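Local coordinates for protein endo-beta-1,2-glucanase (Talaromyces funiculosus, PDB 6IMV) that hydrolyses internal linkages of beta-1,2-glucans as a fungal endo-beta-1,2-glucanase and binds the disaccharide sophorose, at residues A[95-100]-A[442-447]; A[311-316]-A[450-455]; A[334-339]-A[488-493]. All coordinates share one frame; numbering follows the deposited sequence.

Contact 1 of 3, residues A[95-100]-A[442-447]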
loop_
_atom_site.group_PDB
_atom_site.type_symbol
_atom_site.label_atom_id
_atom_site.label_comp_id
_atom_site.label_asym_id
_atom_site.label_seq_id
_atom_site.Cartn_x
_atom_site.Cartn_y
_atom_site.Cartn_z
ATOM N N ALA A 95 -3.937 4.978 -18.467
ATOM C CA ALA A 95 -5.348 4.962 -18.852
ATOM C C ALA A 95 -5.860 6.379 -19.143
ATOM O O ALA A 95 -6.963 6.536 -19.621
ATOM C CB ALA A 95 -6.178 4.311 -17.781
ATOM N N GLY A 96 -5.049 7.402 -18.858
ATOM C CA GLY A 96 -5.376 8.792 -19.171
ATOM C C GLY A 96 -6.085 9.511 -18.036
ATOM O O GLY A 96 -6.667 10.568 -18.267
ATOM N N SER A 97 -6.021 8.962 -16.814
ATOM C CA SER A 97 -6.593 9.600 -15.617
ATOM C C SER A 97 -6.010 11.007 -15.450
ATOM O O SER A 97 -4.779 11.194 -15.464
ATOM C CB SER A 97 -6.357 8.772 -14.372
ATOM O OG SER A 97 -6.401 9.580 -13.201
ATOM N N ALA A 98 -6.900 11.989 -15.281
ATOM C CA ALA A 98 -6.503 13.387 -15.149
ATOM C C ALA A 98 -5.833 13.606 -13.788
ATOM O O ALA A 98 -4.893 14.383 -13.689
ATOM C CB ALA A 98 -7.699 14.287 -15.319
ATOM N N ASP A 99 -6.346 12.927 -12.754
ATOM C CA ASP A 99 -5.772 12.984 -11.404
ATOM C C ASP A 99 -4.355 12.382 -11.400
ATOM O O ASP A 99 -3.463 12.935 -10.789
ATOM C CB ASP A 99 -6.689 12.312 -10.371
ATOM C CG ASP A 99 -7.758 13.240 -9.791
ATOM O OD1 ASP A 99 -7.806 14.433 -10.196
ATOM O OD2 ASP A 99 -8.533 12.773 -8.923
ATOM N N ALA A 100 -4.163 11.231 -12.057
ATOM C CA ALA A 100 -2.837 10.622 -12.154
ATOM C C ALA A 100 -1.873 11.554 -12.909
ATOM O O ALA A 100 -0.687 11.585 -12.608
ATOM C CB ALA A 100 -2.914 9.266 -12.808
ATOM N N ALA A 442 -5.347 5.664 -3.059
ATOM C CA ALA A 442 -6.710 5.735 -2.516
ATOM C C ALA A 442 -7.497 6.898 -3.157
ATOM O O ALA A 442 -8.666 6.749 -3.486
ATOM C CB ALA A 442 -6.663 5.834 -1.015
ATOM N N ILE A 443 -6.851 8.055 -3.329
ATOM C CA ILE A 443 -7.465 9.221 -3.987
ATOM C C ILE A 443 -7.904 8.846 -5.414
ATOM O O ILE A 443 -8.940 9.298 -5.859
ATOM C CB ILE A 443 -6.503 10.427 -3.974
ATOM C CG1 ILE A 443 -6.415 11.057 -2.582
ATOM C CG2 ILE A 443 -6.868 11.448 -5.046
ATOM C CD1 ILE A 443 -5.243 12.001 -2.393
ATOM N N LEU A 444 -7.130 7.994 -6.101
ATOM C CA LEU A 444 -7.418 7.566 -7.495
ATOM C C LEU A 444 -8.447 6.424 -7.540
ATOM O O LEU A 444 -8.801 5.963 -8.621
ATOM C CB LEU A 444 -6.107 7.129 -8.158
ATOM C CG LEU A 444 -5.082 8.241 -8.355
ATOM C CD1 LEU A 444 -3.776 7.675 -8.878
ATOM C CD2 LEU A 444 -5.619 9.308 -9.303
ATOM N N GLY A 445 -8.900 5.964 -6.369
ATOM C CA GLY A 445 -9.981 5.003 -6.239
ATOM C C GLY A 445 -9.497 3.558 -6.254
ATOM O O GLY A 445 -10.291 2.655 -6.493
ATOM N N GLY A 446 -8.202 3.323 -6.000
ATOM C CA GLY A 446 -7.621 1.989 -6.128
ATOM C C GLY A 446 -7.607 1.536 -7.579
ATOM O O GLY A 446 -7.926 2.338 -8.483
ATOM N N VAL A 447 -7.241 0.268 -7.805
ATOM C CA VAL A 447 -7.245 -0.322 -9.158
ATOM C C VAL A 447 -8.281 -1.451 -9.243
ATOM O O VAL A 447 -8.296 -2.204 -10.225
ATOM C CB VAL A 447 -5.849 -0.817 -9.585
ATOM C CG1 VAL A 447 -4.855 0.331 -9.701
ATOM C CG2 VAL A 447 -5.314 -1.913 -8.673
#
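D99, in the first turn of helix 98-104, faces L444, just past the end of helix 433-443, with their CA atoms 6.9 Å apart. One leucine carries most of the meeting, through its branch end. L444 CD2 lies against D99 CB at 3.4 Å and reaches the helix backbone at A100 N, 3.7 Å away. Its sister methyl, L444 CD1, approaches A100 CB at 4.3 Å. The leucine's CG stands anti to the carbonyl carbon (chi1 -65°), and its methyls reach over to helix 98-104. S97 borders the same CD2 methyl while serving as N-cap: A100 N donates to S97 OG over 3.0 Å in a nearly straight bond (170°), so the start of the helix is already capped where the leucine meets it. Schellman motifs end both preceding helices, at G96 and at G445, where positive phi suits glycine. The arrangement joins the N-terminal turn of one helix to the C-terminal end of another, mainly through L444. Around it, helix 30-41 borders D99 through L38 and I443 through I34, V37 and L38, helix 80-94 meets L444 with L89 and H92, and V390 of helix 387-392 packs on I443.

Contact 2 of 3, residues A[311-316]-A[450-455]; sequences EMPYYD and LVSQKM
M312 and V451 bring their CA atoms to 6.2 Å, and P313 and S452 bring theirs to 6.1 Å, as the loop ahead of helix 318-337 passes one side of helix 448-457. P313 is the centre of an inverse gamma turn, with Y314 N bonded back to M312 O, and a 3-10 turn follows. The ring that this turn presents to the helix meets two residues one turn apart: P313 CG rests on S452 CB at 3.9 Å, while P313 CD approaches the sulfur, M455 SD, at 4.0 Å. Next to it the two methionines meet by their methyl ends, M312 CE to M455 CE 3.7 Å, and their chains cross at about a right angle. Both are bent at the last torsion (chi3 79° in M312, 85° in M455), which turns each methyl out of the line of its chain. V451 meets the loop backbone as well as the same side chains. Its CG2 comes within 3.1 Å of E311 O, a close approach, and V451 CG1 lies near M312 CG and P313 CD. E311 has its CB bond turned away from helix 448-457, and its side chain lies about 11 Å from a bound glucose. At the exposed D316, OD2 stays 4.1 Å from S452 OG without bonding; the carboxylate oxygen is instead bonded to Y461 OH. Helix 461-475 adds F464 to both methionines, helix 252-261 adds W256 to M312 and F260 to M455, and W171 of helix 163-182 borders M312. No hydrogen bond spans the two segments, so the union rests on shape and on apolar and sulfur contacts. Its chemical cost is E311 O, a buried carbonyl oxygen that has valine methyls beside it and no polar partner in the model.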
loop_
_atom_site.group_PDB
_atom_site.type_symbol
_atom_site.label_atom_id
_atom_site.label_comp_id
_atom_site.label_asym_id
_atom_site.label_seq_id
_atom_site.Cartn_x
_atom_site.Cartn_y
_atom_site.Cartn_z
ATOM N N GLU A 311 -6.812 -3.250 -4.467
ATOM C CA GLU A 311 -6.303 -4.070 -5.577
ATOM C C GLU A 311 -7.355 -5.058 -6.109
ATOM O O GLU A 311 -7.229 -5.504 -7.219
ATOM C CB GLU A 311 -5.043 -4.813 -5.137
ATOM C CG GLU A 311 -3.950 -3.879 -4.638
ATOM C CD GLU A 311 -2.538 -4.410 -4.791
ATOM O OE1 GLU A 311 -2.264 -5.146 -5.792
ATOM O OE2 GLU A 311 -1.721 -4.113 -3.912
ATOM N N MET A 312 -8.369 -5.415 -5.321
ATOM C CA MET A 312 -9.421 -6.329 -5.781
ATOM C C MET A 312 -10.768 -5.787 -5.333
ATOM O O MET A 312 -10.839 -5.064 -4.342
ATOM C CB MET A 312 -9.210 -7.743 -5.233
ATOM C CG MET A 312 -7.904 -8.359 -5.701
ATOM S SD MET A 312 -7.713 -10.059 -5.178
ATOM C CE MET A 312 -8.734 -10.919 -6.381
ATOM N N PRO A 313 -11.863 -6.081 -6.069
ATOM C CA PRO A 313 -13.161 -5.447 -5.820
ATOM C C PRO A 313 -13.937 -6.012 -4.616
ATOM O O PRO A 313 -15.094 -6.408 -4.748
ATOM C CB PRO A 313 -13.900 -5.695 -7.147
ATOM C CG PRO A 313 -13.348 -7.007 -7.633
ATOM C CD PRO A 313 -11.885 -6.977 -7.240
ATOM N N TYR A 314 -13.307 -5.977 -3.440
ATOM C CA TYR A 314 -13.922 -6.341 -2.182
ATOM C C TYR A 314 -15.204 -5.529 -1.931
ATOM O O TYR A 314 -16.160 -6.057 -1.384
ATOM C CB TYR A 314 -12.929 -6.124 -1.033
ATOM C CG TYR A 314 -11.904 -7.219 -0.904
ATOM C CD1 TYR A 314 -12.164 -8.332 -0.123
ATOM C CD2 TYR A 314 -10.685 -7.157 -1.568
ATOM C CE1 TYR A 314 -11.240 -9.353 0.003
ATOM C CE2 TYR A 314 -9.751 -8.176 -1.455
ATOM C CZ TYR A 314 -10.033 -9.281 -0.669
ATOM O OH TYR A 314 -9.138 -10.309 -0.538
ATOM N N TYR A 315 -15.215 -4.247 -2.322
ATOM C CA TYR A 315 -16.327 -3.352 -1.973
ATOM C C TYR A 315 -17.507 -3.498 -2.943
ATOM O O TYR A 315 -18.512 -2.811 -2.754
ATOM C CB TYR A 315 -15.842 -1.906 -1.860
ATOM C CG TYR A 315 -14.922 -1.643 -0.694
ATOM C CD1 TYR A 315 -14.740 -2.585 0.313
ATOM C CD2 TYR A 315 -14.226 -0.445 -0.591
ATOM C CE1 TYR A 315 -13.877 -2.350 1.371
ATOM C CE2 TYR A 315 -13.378 -0.189 0.472
ATOM C CZ TYR A 315 -13.206 -1.143 1.462
ATOM O OH TYR A 315 -12.371 -0.913 2.519
ATOM N N ASP A 316 -17.409 -4.407 -3.930
ATOM C CA ASP A 316 -18.568 -4.863 -4.713
ATOM C C ASP A 316 -19.499 -5.712 -3.840
ATOM O O ASP A 316 -20.644 -5.900 -4.191
ATOM C CB ASP A 316 -18.161 -5.672 -5.951
ATOM C CG ASP A 316 -17.547 -4.858 -7.076
ATOM O OD1 ASP A 316 -17.344 -3.672 -6.867
ATOM O OD2 ASP A 316 -17.279 -5.427 -8.152
ATOM N N LEU A 450 -10.252 -1.678 -12.599
ATOM C CA LEU A 450 -9.462 -2.301 -13.657
ATOM C C LEU A 450 -9.355 -3.818 -13.440
ATOM O O LEU A 450 -9.499 -4.598 -14.388
ATOM C CB LEU A 450 -8.079 -1.650 -13.692
ATOM C CG LEU A 450 -8.030 -0.276 -14.351
ATOM C CD1 LEU A 450 -6.758 0.464 -13.973
ATOM C CD2 LEU A 450 -8.158 -0.398 -15.861
ATOM N N VAL A 451 -9.115 -4.232 -12.196
ATOM C CA VAL A 451 -8.916 -5.634 -11.878
ATOM C C VAL A 451 -10.233 -6.381 -12.117
ATOM O O VAL A 451 -10.240 -7.456 -12.704
ATOM C CB VAL A 451 -8.383 -5.800 -10.442
ATOM C CG1 VAL A 451 -8.489 -7.234 -9.940
ATOM C CG2 VAL A 451 -6.953 -5.293 -10.348
ATOM N N SER A 452 -11.345 -5.784 -11.674
ATOM C CA SER A 452 -12.681 -6.346 -11.846
ATOM C C SER A 452 -12.986 -6.590 -13.339
ATOM O O SER A 452 -13.563 -7.618 -13.720
ATOM C CB SER A 452 -13.691 -5.419 -11.182
ATOM O OG SER A 452 -15.004 -5.799 -11.499
ATOM N N GLN A 453 -12.597 -5.642 -14.194
ATOM C CA GLN A 453 -12.847 -5.760 -15.638
ATOM C C GLN A 453 -12.165 -7.021 -16.191
ATOM O O GLN A 453 -12.777 -7.822 -16.899
ATOM C CB GLN A 453 -12.344 -4.505 -16.341
ATOM C CG GLN A 453 -12.628 -4.481 -17.833
ATOM C CD GLN A 453 -11.860 -3.366 -18.495
ATOM O OE1 GLN A 453 -11.353 -2.459 -17.831
ATOM N NE2 GLN A 453 -11.768 -3.429 -19.814
ATOM N N LYS A 454 -10.893 -7.202 -15.830
ATOM C CA LYS A 454 -10.068 -8.295 -16.338
ATOM C C LYS A 454 -10.534 -9.618 -15.709
ATOM O O LYS A 454 -10.588 -10.644 -16.383
ATOM C CB LYS A 454 -8.594 -7.971 -16.073
ATOM C CG LYS A 454 -7.574 -8.892 -16.731
ATOM C CD LYS A 454 -6.160 -8.347 -16.624
ATOM C CE LYS A 454 -5.093 -9.369 -16.962
ATOM N NZ LYS A 454 -5.209 -9.852 -18.358
ATOM N N MET A 455 -10.896 -9.587 -14.422
ATOM C CA MET A 455 -11.425 -10.774 -13.736
ATOM C C MET A 455 -12.704 -11.259 -14.436
ATOM O O MET A 455 -12.897 -12.465 -14.627
ATOM C CB MET A 455 -11.729 -10.481 -12.264
ATOM C CG MET A 455 -10.483 -10.313 -11.404
ATOM S SD MET A 455 -10.917 -10.058 -9.661
ATOM C CE MET A 455 -11.097 -11.757 -9.127
#

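Contact 3 of 3, residues A[334-339]-A[488-493]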
loop_
_atom_site.group_PDB
_atom_site.type_symbol
_atom_site.label_atom_id
_atom_site.label_comp_id
_atom_site.label_asym_id
_atom_site.label_seq_id
_atom_site.Cartn_x
_atom_site.Cartn_y
_atom_site.Cartn_z
ATOM N N ASN A 334 -12.146 6.832 17.143
ATOM C CA ASN A 334 -11.169 6.381 18.145
ATOM C C ASN A 334 -10.186 7.516 18.446
ATOM O O ASN A 334 -9.820 7.724 19.605
ATOM C CB ASN A 334 -10.385 5.133 17.721
ATOM C CG ASN A 334 -9.215 4.803 18.631
ATOM O OD1 ASN A 334 -8.059 4.971 18.249
ATOM N ND2 ASN A 334 -9.493 4.327 19.834
ATOM N N SER A 335 -9.757 8.231 17.400
ATOM C CA SER A 335 -8.768 9.283 17.562
ATOM C C SER A 335 -9.368 10.500 18.284
ATOM O O SER A 335 -8.684 11.116 19.107
ATOM C CB SER A 335 -8.130 9.644 16.255
ATOM O OG SER A 335 -7.088 8.725 15.964
ATOM N N VAL A 336 -10.639 10.819 18.002
ATOM C CA VAL A 336 -11.345 11.891 18.708
ATOM C C VAL A 336 -11.462 11.523 20.195
ATOM O O VAL A 336 -11.057 12.286 21.052
ATOM C CB VAL A 336 -12.726 12.184 18.085
ATOM C CG1 VAL A 336 -13.541 13.151 18.942
ATOM C CG2 VAL A 336 -12.598 12.708 16.657
ATOM N N VAL A 337 -11.988 10.339 20.505
ATOM C CA VAL A 337 -12.262 9.988 21.907
ATOM C C VAL A 337 -10.943 9.829 22.690
ATOM O O VAL A 337 -10.906 10.123 23.883
ATOM C CB VAL A 337 -13.184 8.755 22.018
ATOM C CG1 VAL A 337 -12.482 7.459 21.670
ATOM C CG2 VAL A 337 -13.821 8.659 23.397
ATOM N N THR A 338 -9.844 9.412 22.040
ATOM C CA THR A 338 -8.549 9.280 22.748
ATOM C C THR A 338 -7.690 10.539 22.553
ATOM O O THR A 338 -6.553 10.571 22.993
ATOM C CB THR A 338 -7.789 8.006 22.349
ATOM O OG1 THR A 338 -7.463 8.031 20.959
ATOM C CG2 THR A 338 -8.569 6.748 22.663
ATOM N N GLN A 339 -8.246 11.558 21.883
ATOM C CA GLN A 339 -7.685 12.924 21.768
ATOM C C GLN A 339 -6.347 12.911 21.016
ATOM O O GLN A 339 -5.384 13.537 21.454
ATOM C CB GLN A 339 -7.537 13.573 23.149
ATOM C CG GLN A 339 -8.867 13.841 23.832
ATOM C CD GLN A 339 -8.630 14.480 25.178
ATOM O OE1 GLN A 339 -8.366 13.808 26.163
ATOM N NE2 GLN A 339 -8.687 15.797 25.223
ATOM N N LEU A 488 -14.503 13.950 12.701
ATOM C CA LEU A 488 -13.537 14.904 12.186
ATOM C C LEU A 488 -12.508 15.187 13.283
ATOM O O LEU A 488 -12.810 15.041 14.467
ATOM C CB LEU A 488 -14.264 16.192 11.771
ATOM C CG LEU A 488 -14.929 16.205 10.388
ATOM C CD1 LEU A 488 -13.939 15.920 9.276
ATOM C CD2 LEU A 488 -16.085 15.221 10.315
ATOM N N PRO A 489 -11.272 15.604 12.927
ATOM C CA PRO A 489 -10.251 15.941 13.917
ATOM C C PRO A 489 -10.726 17.000 14.927
ATOM O O PRO A 489 -11.363 17.953 14.536
ATOM C CB PRO A 489 -9.079 16.532 13.120
ATOM C CG PRO A 489 -9.345 16.164 11.665
ATOM C CD PRO A 489 -10.813 15.807 11.545
ATOM N N GLN A 490 -10.407 16.800 16.209
ATOM C CA GLN A 490 -10.832 17.718 17.274
ATOM C C GLN A 490 -9.621 18.313 18.012
ATOM O O GLN A 490 -9.795 19.169 18.866
ATOM C CB GLN A 490 -11.744 17.004 18.274
ATOM C CG GLN A 490 -12.968 16.344 17.669
ATOM C CD GLN A 490 -13.916 17.341 17.067
ATOM O OE1 GLN A 490 -14.129 18.413 17.622
ATOM N NE2 GLN A 490 -14.484 17.004 15.918
ATOM N N GLU A 491 -8.414 17.832 17.707
ATOM C CA GLU A 491 -7.173 18.314 18.298
ATOM C C GLU A 491 -6.182 18.588 17.158
ATOM O O GLU A 491 -6.206 17.894 16.130
ATOM C CB GLU A 491 -6.587 17.269 19.257
ATOM C CG GLU A 491 -7.305 17.153 20.591
ATOM C CD GLU A 491 -8.594 16.338 20.619
ATOM O OE1 GLU A 491 -8.751 15.398 19.806
ATOM O OE2 GLU A 491 -9.447 16.646 21.476
ATOM N N THR A 492 -5.306 19.576 17.358
ATOM C CA THR A 492 -4.206 19.853 16.441
ATOM C C THR A 492 -2.915 19.209 16.968
ATOM O O THR A 492 -2.799 18.893 18.153
ATOM C CB THR A 492 -4.034 21.363 16.231
ATOM O OG1 THR A 492 -3.856 21.963 17.514
ATOM C CG2 THR A 492 -5.218 21.985 15.522
ATOM N N VAL A 493 -1.960 18.996 16.059
ATOM C CA VAL A 493 -0.625 18.608 16.432
ATOM C C VAL A 493 -0.014 19.789 17.187
ATOM O O VAL A 493 0.073 20.876 16.633
ATOM C CB VAL A 493 0.232 18.219 15.209
ATOM C CG1 VAL A 493 1.658 17.866 15.617
ATOM C CG2 VAL A 493 -0.395 17.075 14.420
#
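The carbonyl oxygen N334 O is gripped twice at the end of helix 318-337, whose last turn holds V336, with Q339 just beyond it, against L488, Q490 and E491. T338 OG1 donates to N334 O at 2.7 Å and T338 N donates to the same N334 O at 3.0 Å, the two arriving from opposite faces of the carbonyl plane. A Schellman motif then closes the helix, with Q339 at positive phi. Across the contact, V336 presents both methyls. V336 CG1 touches Q490 CG at 3.5 Å, and V336 CG2 lies 3.2 Å from L488 O. That same oxygen is used within its own segment: Q490 NE2 donates to L488 O over 3.0 Å, bent to 143° and from above the carbonyl plane. Q490 is bent at chi2, with its amide bonded back to L488 O and its CG against V336. E491 makes the second half of the contact. A bend at chi2 (80°) brings its CD to the Q339 side; E491 OE1 lies 3.3 Å from Q339 CA, and E491 OE2 lies 3.7 Å from Q339 CG. The amide of Q339 and the carboxylate of E491 are turned 76° apart and do not bond. A disulfide between C333 and C487 links the residues just before the two segments, and E491 O accepts from N403 ND2 of helix 394-405. No hydrogen bond crosses between the segments, which meet by van der Waals contact alone. With the carboxylate of E491 near S335 O and V336 O, at the carbonyl end of a helix, the electrostatics are probably unfavourable to its negative charge and might raise its pKa somewhat.

Taken together, the three contacts show how a mainly helical fold joins distant parts of one chain. Their segments alternate in order: 95-100, 311-316 and 334-339 come first, and their partners 442-447, 450-455 and 488-493 follow in the same sequence. Contacts 1 and 2 have centres about 14 Å apart and touch, V447 CG2 lying 3.9 Å from E311 CA, and helices 433-443 and 448-457 follow each other in the chain. Contact 3 is remote, its centre about 29 Å from that of contact 1 and 34 Å from that of contact 2. Helix 318-337 begins just after segment 311-316 and runs into segment 334-339, tying contacts 2 and 3 in sequence. The C-terminal region is thus joined to earlier parts at three places along it.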